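Local coordinates for major pilin protein fimA (Silicibacter pomeroyi, PDB 2IMH) that is of unknown function, belongs to the DUF1028 family and probably adopts a fold resembling that of the Ntn hydrolases, at residues S6-D11 against Q85-D90; G29-R34 against P49-G54; G40-Q45 against E56-L61; S79-R84 against A96-S101; R145-L150 against A166-L171. All coordinates share one frame; numbering follows the deposited sequence.

Overall arrangement
The chain forms two stacked antiparallel sheets with helices on their outer sides. Contact 1 joins the first strand, at 6-11, to strand 85-90 of the other sheet and closes a loop of 73 residues. Contacts 2 and 3 are nested in it, with loops of 14 and 10 residues. They cross each other, and both set helix 51-62 against strands 33-36 and 40-45. Contact 4 crosses contact 1: it closes 11 residues and ties the turn before strand 85-90 to the end of edge strand 95-99. Contact 5 follows in series, closes a loop of 15 residues and packs helix 142-155 on strand 165-172 of the larger sheet. Its centre is about 24 Å from that of contact 4.

Contact 1: residues S6-D11 against Q85-D90; sequences SILAHD and QLAAMD
Apolar packing of side chain on side chain comes first. Leu8 has CG anti to its carbonyl carbon. This sends CD1 toward 85-90, where it meets the methyl of Ala87, with CB 4.1 Å away. Further along, the roots of two side chains lie alongside each other, with Leu8 CB 4.4 Å from Met89 CB. His10 adds its CB, 3.9 Å from Met89 SE, while its imidazole turns from the other strand.

The strands run almost parallel, at 3°, and their axes come within 7.5 Å. They do not pair edge to edge. Each belongs to its own sheet, and the two sheets face each other as the inner layers of an alpha-beta-beta-alpha sandwich. Met41 on strand 40-45 also packs on both Leu8 and Met89. On the far face of strand 6-11, Ile7 turns to helix 142-155.

Contacts of side chain on backbone make up the rest. Leu8 CD1 rests 3.6 Å from Ala87 O. Met89, present as selenomethionine, leaves its strand with CG anti to the backbone N and bends at chi3 (71°). Its selenium then lies across the Ala9-His10 peptide, with SE 3.4 Å from His10 N. The terminal CE sits 3.5 Å from Ala9 O.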
# COMPACT_ATOMS: atom_id res chain seq x y z
N SER A 6 1.77 -5.23 5.62
CA SER A 6 1.56 -4.40 4.42
C SER A 6 2.09 -5.08 3.17
O SER A 6 3.01 -5.91 3.23
CB SER A 6 2.20 -3.03 4.59
OG SER A 6 3.61 -3.10 4.67
N ILE A 7 1.51 -4.74 2.04
CA ILE A 7 1.96 -5.31 0.78
C ILE A 7 2.07 -4.17 -0.22
O ILE A 7 1.20 -3.31 -0.23
CB ILE A 7 1.01 -6.41 0.26
CG1 ILE A 7 1.59 -7.06 -1.00
CG2 ILE A 7 -0.44 -5.90 0.09
CD1 ILE A 7 1.06 -8.44 -1.25
N LEU A 8 3.17 -4.14 -0.96
CA LEU A 8 3.35 -3.22 -2.10
C LEU A 8 3.41 -4.05 -3.36
O LEU A 8 4.01 -5.12 -3.37
CB LEU A 8 4.64 -2.41 -1.97
CG LEU A 8 4.87 -1.68 -0.63
CD1 LEU A 8 6.26 -1.03 -0.58
CD2 LEU A 8 3.75 -0.67 -0.39
N ALA A 9 2.82 -3.55 -4.44
CA ALA A 9 2.86 -4.31 -5.69
C ALA A 9 2.76 -3.41 -6.90
O ALA A 9 2.23 -2.31 -6.82
CB ALA A 9 1.72 -5.35 -5.72
N HIS A 10 3.27 -3.93 -8.02
CA HIS A 10 3.17 -3.34 -9.35
C HIS A 10 2.22 -4.21 -10.17
O HIS A 10 2.22 -5.44 -10.04
CB HIS A 10 4.61 -3.29 -9.94
CG HIS A 10 4.68 -3.08 -11.43
ND1 HIS A 10 4.06 -2.04 -12.08
CD2 HIS A 10 5.41 -3.73 -12.37
CE1 HIS A 10 4.35 -2.09 -13.37
NE2 HIS A 10 5.17 -3.10 -13.57
N ASP A 11 1.38 -3.57 -10.98
CA ASP A 11 0.47 -4.28 -11.88
C ASP A 11 1.02 -4.13 -13.30
O ASP A 11 0.78 -3.12 -13.96
CB ASP A 11 -0.92 -3.66 -11.79
CG ASP A 11 -1.94 -4.38 -12.66
OD1 ASP A 11 -1.91 -5.61 -12.73
OD2 ASP A 11 -2.79 -3.69 -13.26
N GLN A 85 10.67 -0.17 10.49
CA GLN A 85 10.65 -1.15 9.42
C GLN A 85 10.23 -0.41 8.15
O GLN A 85 9.35 0.45 8.20
CB GLN A 85 9.63 -2.24 9.75
CG GLN A 85 9.51 -3.32 8.70
CD GLN A 85 8.61 -4.47 9.12
OE1 GLN A 85 7.51 -4.26 9.63
NE2 GLN A 85 9.08 -5.70 8.90
N LEU A 86 10.88 -0.71 7.04
CA LEU A 86 10.67 0.02 5.79
C LEU A 86 10.71 -0.90 4.59
O LEU A 86 11.57 -1.79 4.50
CB LEU A 86 11.76 1.10 5.63
CG LEU A 86 11.64 2.01 4.39
CD1 LEU A 86 10.35 2.84 4.46
CD2 LEU A 86 12.87 2.92 4.25
N ALA A 87 9.78 -0.70 3.67
CA ALA A 87 9.78 -1.47 2.44
C ALA A 87 9.55 -0.49 1.31
O ALA A 87 8.84 0.51 1.46
CB ALA A 87 8.67 -2.50 2.45
N ALA A 88 10.18 -0.75 0.17
CA ALA A 88 10.06 0.18 -0.95
C ALA A 88 10.12 -0.61 -2.23
O ALA A 88 10.85 -1.60 -2.32
CB ALA A 88 11.19 1.20 -0.95
N MSE A 89 9.39 -0.15 -3.24
CA MSE A 89 9.34 -0.85 -4.51
C MSE A 89 9.42 0.17 -5.63
O MSE A 89 8.79 1.22 -5.53
CB MSE A 89 8.02 -1.64 -4.63
CG MSE A 89 7.88 -2.41 -5.92
SE MSE A 89 6.00 -2.75 -6.36
CE MSE A 89 5.48 -0.93 -6.85
N ASP A 90 10.18 -0.11 -6.68
CA ASP A 90 10.31 0.83 -7.79
C ASP A 90 9.24 0.58 -8.84
O ASP A 90 8.40 -0.30 -8.67
CB ASP A 90 11.74 0.85 -8.38
CG ASP A 90 12.08 -0.36 -9.26
OD1 ASP A 90 11.21 -1.19 -9.60
OD2 ASP A 90 13.30 -0.47 -9.62

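Contact 2: residues G29-R34 against P49-G54; sequences GGWVLR and PSTFWG
Here the start of helix 51-62 packs against the junction between helix 28-32 and strand 33-36, at one end of the smaller sheet. Ser50 is the N-cap of helix 51-62, and its OG accepts from Trp53 N at 3.0 Å.

The tight part surrounds Arg34. Its chain runs extended from CG to NE and lies against the first turn of the helix. CD is 3.7 Å from Gly54 C. A CB on Gly54 would clash with Arg34 NH1, so the glycine makes room for the guanidinium. Thr51 O stands over the centre of one guanidinium face, 4.0 Å above the plane. The group's rotation is fixed by an end-on grip on its own segment. Arg34 NH1 and NH2 both donate to Trp31 O, with the NH1 bond 2.9 Å long. That oxygen lies near the guanidinium plane, but both donors sit above the carbonyl plane. An alanine in place of Arg34 would lose both bonds to Trp31 O and would probably loosen the fit of the strand start against Thr51 and Gly54.

Toward solvent the contact is looser. The exposed Trp31 indole crosses Pro49 obliquely, with CE3 4.0 Å from CG of the proline. Thr51 links the two parts through one methyl: its CG2 is 4.1 Å from Trp31 CZ3 and 3.6 Å from Arg34 NH2.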
# COMPACT_ATOMS: atom_id res chain seq x y z
N GLY A 29 -3.46 3.78 7.03
CA GLY A 29 -3.22 4.44 5.73
C GLY A 29 -2.37 5.71 5.86
O GLY A 29 -1.51 5.98 5.03
N GLY A 30 -2.63 6.47 6.92
CA GLY A 30 -1.92 7.71 7.19
C GLY A 30 -0.47 7.48 7.58
O GLY A 30 0.42 8.23 7.17
N TRP A 31 -0.24 6.42 8.35
CA TRP A 31 1.11 6.15 8.86
C TRP A 31 1.99 5.53 7.79
O TRP A 31 3.15 5.94 7.61
CB TRP A 31 1.06 5.22 10.08
CG TRP A 31 0.62 5.93 11.34
CD1 TRP A 31 -0.56 5.77 12.01
CD2 TRP A 31 1.38 6.90 12.09
NE1 TRP A 31 -0.59 6.60 13.13
CE2 TRP A 31 0.58 7.29 13.19
CE3 TRP A 31 2.66 7.45 11.94
CZ2 TRP A 31 1.02 8.24 14.15
CZ3 TRP A 31 3.09 8.41 12.88
CH2 TRP A 31 2.28 8.79 13.97
N VAL A 32 1.43 4.55 7.08
CA VAL A 32 2.26 3.55 6.42
C VAL A 32 2.45 3.74 4.92
O VAL A 32 3.57 3.61 4.41
CB VAL A 32 1.73 2.13 6.67
CG1 VAL A 32 2.50 1.12 5.86
CG2 VAL A 32 1.83 1.80 8.16
N LEU A 33 1.36 4.06 4.21
CA LEU A 33 1.38 3.89 2.76
C LEU A 33 1.61 5.20 2.04
O LEU A 33 0.88 6.15 2.27
CB LEU A 33 0.08 3.26 2.27
CG LEU A 33 -0.21 1.80 2.64
CD1 LEU A 33 -1.65 1.45 2.21
CD2 LEU A 33 0.81 0.82 2.02
N ARG A 34 2.64 5.22 1.18
CA ARG A 34 2.93 6.36 0.30
C ARG A 34 3.33 5.88 -1.09
O ARG A 34 3.80 4.76 -1.25
CB ARG A 34 4.05 7.23 0.88
CG ARG A 34 3.67 7.97 2.14
CD ARG A 34 4.88 8.48 2.88
NE ARG A 34 4.44 8.93 4.20
CZ ARG A 34 4.25 8.14 5.25
NH1 ARG A 34 4.56 6.83 5.18
NH2 ARG A 34 3.80 8.67 6.39
N PRO A 49 7.28 4.18 14.01
CA PRO A 49 7.36 4.44 12.56
C PRO A 49 7.83 5.86 12.25
O PRO A 49 7.48 6.81 12.96
CB PRO A 49 5.91 4.24 12.10
CG PRO A 49 5.07 4.55 13.31
CD PRO A 49 5.89 3.98 14.45
N SER A 50 8.61 6.00 11.18
CA SER A 50 9.09 7.29 10.73
C SER A 50 8.36 7.71 9.46
O SER A 50 8.55 7.10 8.40
CB SER A 50 10.59 7.21 10.40
OG SER A 50 11.05 8.40 9.76
N THR A 51 7.55 8.76 9.56
CA THR A 51 6.95 9.33 8.34
C THR A 51 8.04 9.77 7.37
O THR A 51 7.91 9.63 6.15
CB THR A 51 6.03 10.51 8.66
OG1 THR A 51 6.77 11.49 9.40
CG2 THR A 51 4.84 10.04 9.50
N PHE A 52 9.16 10.27 7.90
CA PHE A 52 10.28 10.69 7.06
C PHE A 52 10.80 9.57 6.17
O PHE A 52 11.04 9.79 4.97
CB PHE A 52 11.38 11.26 7.94
CG PHE A 52 10.86 12.34 8.86
CD1 PHE A 52 10.59 13.61 8.36
CD2 PHE A 52 10.54 12.04 10.19
CE1 PHE A 52 10.06 14.60 9.19
CE2 PHE A 52 10.00 13.03 11.02
CZ PHE A 52 9.77 14.31 10.53
N TRP A 53 10.98 8.39 6.75
CA TRP A 53 11.49 7.27 5.98
C TRP A 53 10.62 7.03 4.76
O TRP A 53 11.13 6.77 3.67
CB TRP A 53 11.44 6.03 6.84
CG TRP A 53 12.64 5.84 7.74
CD1 TRP A 53 13.55 6.78 8.11
CD2 TRP A 53 12.98 4.65 8.42
NE1 TRP A 53 14.49 6.22 8.96
CE2 TRP A 53 14.16 4.91 9.17
CE3 TRP A 53 12.42 3.36 8.46
CZ2 TRP A 53 14.78 3.93 9.95
CZ3 TRP A 53 13.04 2.38 9.24
CH2 TRP A 53 14.22 2.68 9.97
N GLY A 54 9.30 7.11 4.95
CA GLY A 54 8.36 6.78 3.86
C GLY A 54 8.48 7.75 2.70
O GLY A 54 8.37 7.36 1.54

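Contact 3: residues G40-Q45 against E56-L61; sequences GMSASQ and EVLQHL
The flat side chains of these segments point elsewhere. The imidazole of His60 turns from the strand and meets the ring of His73 on helix 67-76, their planes about 50° apart. The carboxamide of Gln45 is held at both ends by polar partners, OE1 by Ser6 OG and NE2 by Gln85 OE1. The contact is left to aliphatic groups, backbone and one serine.

Leu58 makes the broadest approach. Its CG is anti to the carbonyl carbon, and CD2 reaches the strand backbone, 3.5 Å from Gly40 O and 3.7 Å from Met41 C. The other branch flanks the serine hydroxyl, with Leu58 CD1 3.9 Å from Ser42 OG. Val57 comes in beside it. Its CG1 presses on the serine methylene, and the distance from Val57 CG1 to Ser42 CB, 3.5 Å, is tighter than usual for two carbons. Leu61 closes the row, with CD1 4.4 Å from Gly40 CA. A CB on Gly40 would crowd that methyl, and the backbone angles there suit glycine in any case.

The helix runs nearly antiparallel to the strand, at 153°, and is part of the outer helical layer on the four-stranded sheet. Val57 also reaches Leu86 and Ala88 on the next strand.

Ser42 OG is the one polar side-chain atom at the interface. It sits between its own backbone N and carbonyl carbon (chi1 64°) and hydrogen-bonds to Gly54 O, one turn before Leu58. The seam is therefore apolar, and its one buried hydroxyl is satisfied by the helix backbone.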
# COMPACT_ATOMS: atom_id res chain seq x y z
N GLY A 40 7.66 5.14 -7.30
CA GLY A 40 7.36 3.79 -6.77
C GLY A 40 6.50 3.89 -5.52
O GLY A 40 5.80 4.89 -5.32
N MSE A 41 6.57 2.85 -4.68
CA MSE A 41 5.73 2.76 -3.47
C MSE A 41 6.60 2.57 -2.24
O MSE A 41 7.70 2.00 -2.32
CB MSE A 41 4.81 1.54 -3.57
CG MSE A 41 3.74 1.60 -4.66
SE MSE A 41 2.32 2.92 -4.34
CE MSE A 41 1.76 2.32 -2.53
N SER A 42 6.09 3.01 -1.09
CA SER A 42 6.78 2.71 0.17
C SER A 42 5.79 2.36 1.28
O SER A 42 4.65 2.81 1.27
CB SER A 42 7.66 3.88 0.60
OG SER A 42 6.90 5.03 0.89
N ALA A 43 6.26 1.54 2.22
CA ALA A 43 5.48 1.18 3.40
C ALA A 43 6.40 1.43 4.57
O ALA A 43 7.41 0.74 4.70
CB ALA A 43 5.06 -0.31 3.35
N SER A 44 6.09 2.43 5.39
CA SER A 44 6.96 2.77 6.52
C SER A 44 6.20 2.48 7.80
O SER A 44 5.13 3.05 8.04
CB SER A 44 7.39 4.24 6.43
OG SER A 44 8.19 4.63 7.55
N GLN A 45 6.74 1.58 8.63
CA GLN A 45 5.97 1.04 9.75
C GLN A 45 6.91 0.65 10.89
O GLN A 45 8.05 1.16 10.96
CB GLN A 45 5.13 -0.17 9.27
CG GLN A 45 5.95 -1.27 8.61
CD GLN A 45 5.13 -2.15 7.67
OE1 GLN A 45 4.35 -1.65 6.87
NE2 GLN A 45 5.33 -3.48 7.76
N GLU A 56 11.23 9.99 2.21
CA GLU A 56 12.60 10.06 1.73
C GLU A 56 12.99 8.90 0.83
O GLU A 56 13.70 9.09 -0.17
CB GLU A 56 13.57 10.22 2.90
CG GLU A 56 13.37 11.58 3.55
CD GLU A 56 14.29 11.83 4.73
OE1 GLU A 56 15.27 11.08 4.90
OE2 GLU A 56 14.01 12.80 5.48
N VAL A 57 12.55 7.69 1.16
CA VAL A 57 12.89 6.53 0.31
C VAL A 57 12.37 6.70 -1.12
O VAL A 57 13.04 6.28 -2.07
CB VAL A 57 12.46 5.19 0.95
CG1 VAL A 57 10.98 4.92 0.76
CG2 VAL A 57 13.29 4.03 0.43
N LEU A 58 11.20 7.33 -1.27
CA LEU A 58 10.66 7.61 -2.61
C LEU A 58 11.57 8.60 -3.38
O LEU A 58 11.82 8.44 -4.58
CB LEU A 58 9.24 8.16 -2.52
CG LEU A 58 8.20 7.16 -2.01
CD1 LEU A 58 6.83 7.83 -1.89
CD2 LEU A 58 8.08 5.91 -2.90
N GLN A 59 12.08 9.61 -2.68
CA GLN A 59 13.03 10.53 -3.31
C GLN A 59 14.28 9.82 -3.80
O GLN A 59 14.77 10.10 -4.89
CB GLN A 59 13.38 11.67 -2.35
CG GLN A 59 14.19 12.77 -3.05
CD GLN A 59 13.46 13.39 -4.24
OE1 GLN A 59 12.27 13.71 -4.17
NE2 GLN A 59 14.19 13.56 -5.34
N HIS A 60 14.81 8.87 -3.01
CA HIS A 60 15.98 8.13 -3.47
C HIS A 60 15.69 7.32 -4.73
O HIS A 60 16.55 7.22 -5.60
CB HIS A 60 16.56 7.25 -2.37
CG HIS A 60 17.22 8.02 -1.27
ND1 HIS A 60 18.53 8.43 -1.33
CD2 HIS A 60 16.73 8.50 -0.10
CE1 HIS A 60 18.84 9.10 -0.23
NE2 HIS A 60 17.76 9.16 0.53
N LEU A 61 14.51 6.73 -4.80
CA LEU A 61 14.07 6.03 -6.02
C LEU A 61 13.96 6.98 -7.22
O LEU A 61 14.39 6.62 -8.33
CB LEU A 61 12.73 5.36 -5.78
CG LEU A 61 12.72 4.13 -4.87
CD1 LEU A 61 11.26 3.62 -4.64
CD2 LEU A 61 13.62 3.00 -5.37

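Contact 4: residues S79-R84 against A96-S101; sequences SGRAYR and AAFTGS
This is a surface contact built largely on backbone oxygens. It joins the turn after helix 67-76 to the end of edge strand 95-99, at the rim of the four-stranded sheet. One hydrogen bond spans the segments: Gly100 N donates to Arg84 O at 2.9 Å, nearly along the C=O axis. Arg84 O also takes a bond from Asn103 ND2.

Gly100 fits closely against the turn. Its CA approaches Ala82 O at 3.2 Å in a CA-H...O contact. A CB here would clash with the oxygens of Arg81, Ala82 and Arg84. Beside it, Ser101 OG lies 3.8 Å from Ala82 CB.

Phe98 carries the side-chain part. With CG anti to the backbone N (chi1 166°), its ring reaches the turn. Arg81 O meets the ring edge near its plane, 3.3 Å from Phe98 CE2. That oxygen also accepts from Arg84 N at 3.1 Å, which closes the short 3-10 turn. Phe98 CE2 also lies 3.6 Å from Arg84 O. The aliphatic root of Arg81 adds an oblique contact, with CG 3.9 Å from Phe98 CZ. Its guanidinium turns away, and NE and NH2 bond to Thr75 O and Ser76 O near the end of helix 67-76. An alanine in place of Phe98 would remove the ring and would probably leave the turn less closely packed at Arg81 and Arg84.

Ala96 and Phe98 pair with Ala88 and Leu86 in the sheet. The Gly100-Arg84 bond continues this ladder by one step, as at the open end of an antiparallel beta hairpin.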
# COMPACT_ATOMS: atom_id res chain seq x y z
N SER A 79 19.75 6.83 13.76
CA SER A 79 20.23 6.11 14.94
C SER A 79 19.16 5.28 15.63
O SER A 79 19.48 4.36 16.40
CB SER A 79 20.86 7.07 15.96
OG SER A 79 19.89 8.00 16.44
N GLY A 80 17.89 5.60 15.36
CA GLY A 80 16.77 4.89 15.94
C GLY A 80 16.23 3.80 15.05
O GLY A 80 15.15 3.28 15.30
N ARG A 81 16.98 3.45 14.00
CA ARG A 81 16.51 2.50 12.99
C ARG A 81 16.00 1.15 13.52
O ARG A 81 15.11 0.53 12.94
CB ARG A 81 17.61 2.25 11.93
CG ARG A 81 18.78 1.39 12.42
CD ARG A 81 19.98 1.41 11.45
NE ARG A 81 20.71 2.67 11.51
CZ ARG A 81 21.64 2.98 12.42
NH1 ARG A 81 21.98 2.11 13.37
NH2 ARG A 81 22.22 4.16 12.38
N ALA A 82 16.58 0.68 14.63
CA ALA A 82 16.20 -0.64 15.16
C ALA A 82 14.72 -0.72 15.52
O ALA A 82 14.15 -1.81 15.60
CB ALA A 82 17.07 -0.99 16.38
N TYR A 83 14.10 0.44 15.75
CA TYR A 83 12.70 0.50 16.18
C TYR A 83 11.70 0.68 15.05
O TYR A 83 10.53 1.01 15.28
CB TYR A 83 12.52 1.60 17.21
CG TYR A 83 13.15 1.22 18.53
CD1 TYR A 83 12.38 0.68 19.56
CD2 TYR A 83 14.52 1.37 18.73
CE1 TYR A 83 12.96 0.31 20.77
CE2 TYR A 83 15.11 1.00 19.93
CZ TYR A 83 14.33 0.47 20.95
OH TYR A 83 14.91 0.11 22.15
N ARG A 84 12.14 0.46 13.81
CA ARG A 84 11.22 0.67 12.69
C ARG A 84 11.51 -0.25 11.52
O ARG A 84 12.46 -1.04 11.56
CB ARG A 84 11.13 2.16 12.27
CG ARG A 84 12.23 3.07 12.85
CD ARG A 84 12.09 4.51 12.36
NE ARG A 84 13.08 5.39 12.99
CZ ARG A 84 12.98 5.85 14.24
NH1 ARG A 84 11.93 5.54 15.00
NH2 ARG A 84 13.94 6.63 14.73
N ALA A 96 12.77 -3.92 -1.81
CA ALA A 96 13.64 -4.27 -0.71
C ALA A 96 13.00 -3.82 0.60
O ALA A 96 12.20 -2.88 0.61
CB ALA A 96 14.96 -3.59 -0.86
N ALA A 97 13.39 -4.46 1.69
CA ALA A 97 12.92 -4.07 3.01
C ALA A 97 14.06 -4.03 4.02
O ALA A 97 15.08 -4.71 3.87
CB ALA A 97 11.83 -5.02 3.49
N PHE A 98 13.85 -3.23 5.06
CA PHE A 98 14.69 -3.25 6.24
C PHE A 98 13.77 -3.54 7.44
O PHE A 98 12.69 -2.94 7.58
CB PHE A 98 15.36 -1.89 6.44
CG PHE A 98 15.96 -1.71 7.81
CD1 PHE A 98 17.26 -2.16 8.07
CD2 PHE A 98 15.23 -1.12 8.84
CE1 PHE A 98 17.82 -2.00 9.34
CE2 PHE A 98 15.77 -0.97 10.12
CZ PHE A 98 17.07 -1.42 10.37
N THR A 99 14.20 -4.44 8.32
CA THR A 99 13.43 -4.73 9.52
C THR A 99 14.31 -4.55 10.76
O THR A 99 15.23 -5.33 10.99
CB THR A 99 12.80 -6.15 9.47
OG1 THR A 99 11.90 -6.26 8.35
CG2 THR A 99 12.02 -6.45 10.76
N GLY A 100 14.01 -3.51 11.54
CA GLY A 100 14.79 -3.22 12.76
C GLY A 100 14.67 -4.34 13.77
O GLY A 100 13.63 -5.02 13.86
N SER A 101 15.73 -4.54 14.55
CA SER A 101 15.79 -5.66 15.48
C SER A 101 14.87 -5.46 16.69
O SER A 101 14.54 -6.43 17.39
CB SER A 101 17.23 -5.86 15.95
OG SER A 101 17.69 -4.70 16.60

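Contact 5: residues R145-L150 against A166-L171; sequences RLLAAL and AAMLVL
Met168, a selenomethionine, leaves the strand with CG anti to its backbone N (chi1 -168°). It stays extended at the next bond, then bends at chi3 (-63°), and the bend carries CE to the helix. Leu146 and Leu147 both hold CG anti to the carbonyl carbon; Leu146 meets CE with CB, and Leu147 with CG and CD2.

This is helix-on-sheet packing between an outer helical layer and one sheet of an alpha-beta-beta-alpha sandwich. Helix 142-155 lies over strand 165-172 of the six-stranded sheet and runs nearly antiparallel to it, at 154°. Helix 126-137 flanks it, with Met131 packing on Leu150, and Leu193 of helix 189-200 reaches both Leu147 and Leu150. On the neighbouring strand 16-23, Ala20 touches Leu146, Leu150 and Met168.

The interface is wholly apolar between side chains, and Met168 is its centre. CE is caught between two neighbours on the helix. It lies 3.5 Å from Leu146 CB and 3.4 Å from Leu147 CG, both closer than usual for carbon pairs. Met168 was modelled in two conformers, so this closeness belongs to the one described. The Leu147 side chain crosses it at about a right angle, whereas Leu146 crosses it obliquely.

Leu146 also extends along the strand. Its CD1 rests 3.8 Å from Met168 SE and reaches the next residue on that face, Val170. One turn on, Leu150 approaches more loosely, and its CD1 stops 4.4 Å from Ala167 O. The Val170 contact is made by its CG2 methyl, 3.8 Å from Leu146 CD1.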
# COMPACT_ATOMS: atom_id res chain seq x y z
N ARG A 145 -6.79 -8.16 -5.70
CA ARG A 145 -5.64 -8.99 -5.32
C ARG A 145 -5.04 -8.46 -4.02
O ARG A 145 -4.68 -9.23 -3.13
CB ARG A 145 -4.58 -8.99 -6.43
CG ARG A 145 -4.76 -10.11 -7.44
CD ARG A 145 -4.51 -9.68 -8.87
NE ARG A 145 -3.15 -9.19 -9.15
CZ ARG A 145 -2.84 -8.43 -10.20
NH1 ARG A 145 -1.60 -8.03 -10.38
NH2 ARG A 145 -3.78 -8.07 -11.06
N LEU A 146 -4.95 -7.13 -3.92
CA LEU A 146 -4.46 -6.48 -2.71
C LEU A 146 -5.38 -6.81 -1.55
O LEU A 146 -4.92 -7.20 -0.47
CB LEU A 146 -4.34 -4.96 -2.90
CG LEU A 146 -3.25 -4.48 -3.87
CD1 LEU A 146 -3.45 -2.99 -4.16
CD2 LEU A 146 -1.83 -4.77 -3.35
N LEU A 147 -6.69 -6.71 -1.78
CA LEU A 147 -7.65 -7.07 -0.72
C LEU A 147 -7.52 -8.54 -0.30
O LEU A 147 -7.55 -8.85 0.89
CB LEU A 147 -9.09 -6.75 -1.16
CG LEU A 147 -9.46 -5.27 -1.22
CD1 LEU A 147 -10.80 -5.05 -1.96
CD2 LEU A 147 -9.52 -4.63 0.18
N ALA A 148 -7.37 -9.42 -1.28
CA ALA A 148 -7.20 -10.86 -1.02
C ALA A 148 -5.98 -11.09 -0.11
O ALA A 148 -6.02 -11.92 0.80
CB ALA A 148 -7.04 -11.61 -2.32
N ALA A 149 -4.91 -10.34 -0.38
CA ALA A 149 -3.70 -10.40 0.44
C ALA A 149 -3.95 -10.02 1.90
O ALA A 149 -3.50 -10.73 2.80
CB ALA A 149 -2.60 -9.54 -0.16
N LEU A 150 -4.68 -8.92 2.13
CA LEU A 150 -5.01 -8.52 3.51
C LEU A 150 -5.83 -9.60 4.23
O LEU A 150 -5.55 -9.95 5.38
CB LEU A 150 -5.82 -7.22 3.51
CG LEU A 150 -5.12 -5.94 3.06
CD1 LEU A 150 -6.06 -4.76 3.26
CD2 LEU A 150 -3.80 -5.73 3.83
N ALA A 166 -7.44 -0.36 8.23
CA ALA A 166 -6.98 -0.94 6.98
C ALA A 166 -6.99 0.16 5.94
O ALA A 166 -7.73 1.14 6.06
CB ALA A 166 -7.90 -2.09 6.54
N ALA A 167 -6.14 0.02 4.92
CA ALA A 167 -6.09 0.99 3.84
C ALA A 167 -5.55 0.40 2.55
O ALA A 167 -4.86 -0.63 2.55
CB ALA A 167 -5.25 2.18 4.23
N MSE A 168 -5.83 1.12 1.46
CA MSE A 168 -5.29 0.79 0.15
C MSE A 168 -4.94 2.09 -0.55
O MSE A 168 -5.57 3.13 -0.31
CB MSE A 168 -6.30 0.01 -0.70
CG MSE A 168 -5.71 -0.62 -1.95
SE MSE A 168 -6.87 -2.02 -2.70
CE MSE A 168 -6.78 -3.20 -1.16
N LEU A 169 -3.92 2.02 -1.40
CA LEU A 169 -3.51 3.17 -2.18
C LEU A 169 -3.12 2.63 -3.54
O LEU A 169 -2.24 1.77 -3.63
CB LEU A 169 -2.32 3.87 -1.52
CG LEU A 169 -1.73 5.03 -2.32
CD1 LEU A 169 -2.77 6.16 -2.39
CD2 LEU A 169 -0.40 5.55 -1.74
N VAL A 170 -3.76 3.14 -4.60
CA VAL A 170 -3.43 2.70 -5.96
C VAL A 170 -3.32 3.90 -6.88
O VAL A 170 -4.19 4.78 -6.87
CB VAL A 170 -4.45 1.68 -6.52
CG1 VAL A 170 -4.13 1.33 -8.01
CG2 VAL A 170 -4.48 0.41 -5.64
N LEU A 171 -2.26 3.91 -7.68
CA LEU A 171 -1.93 5.04 -8.56
C LEU A 171 -1.74 4.58 -9.99
O LEU A 171 -1.17 3.53 -10.23
CB LEU A 171 -0.64 5.72 -8.10
CG LEU A 171 -0.52 6.13 -6.62
CD1 LEU A 171 0.85 6.75 -6.36
CD2 LEU A 171 -1.65 7.09 -6.25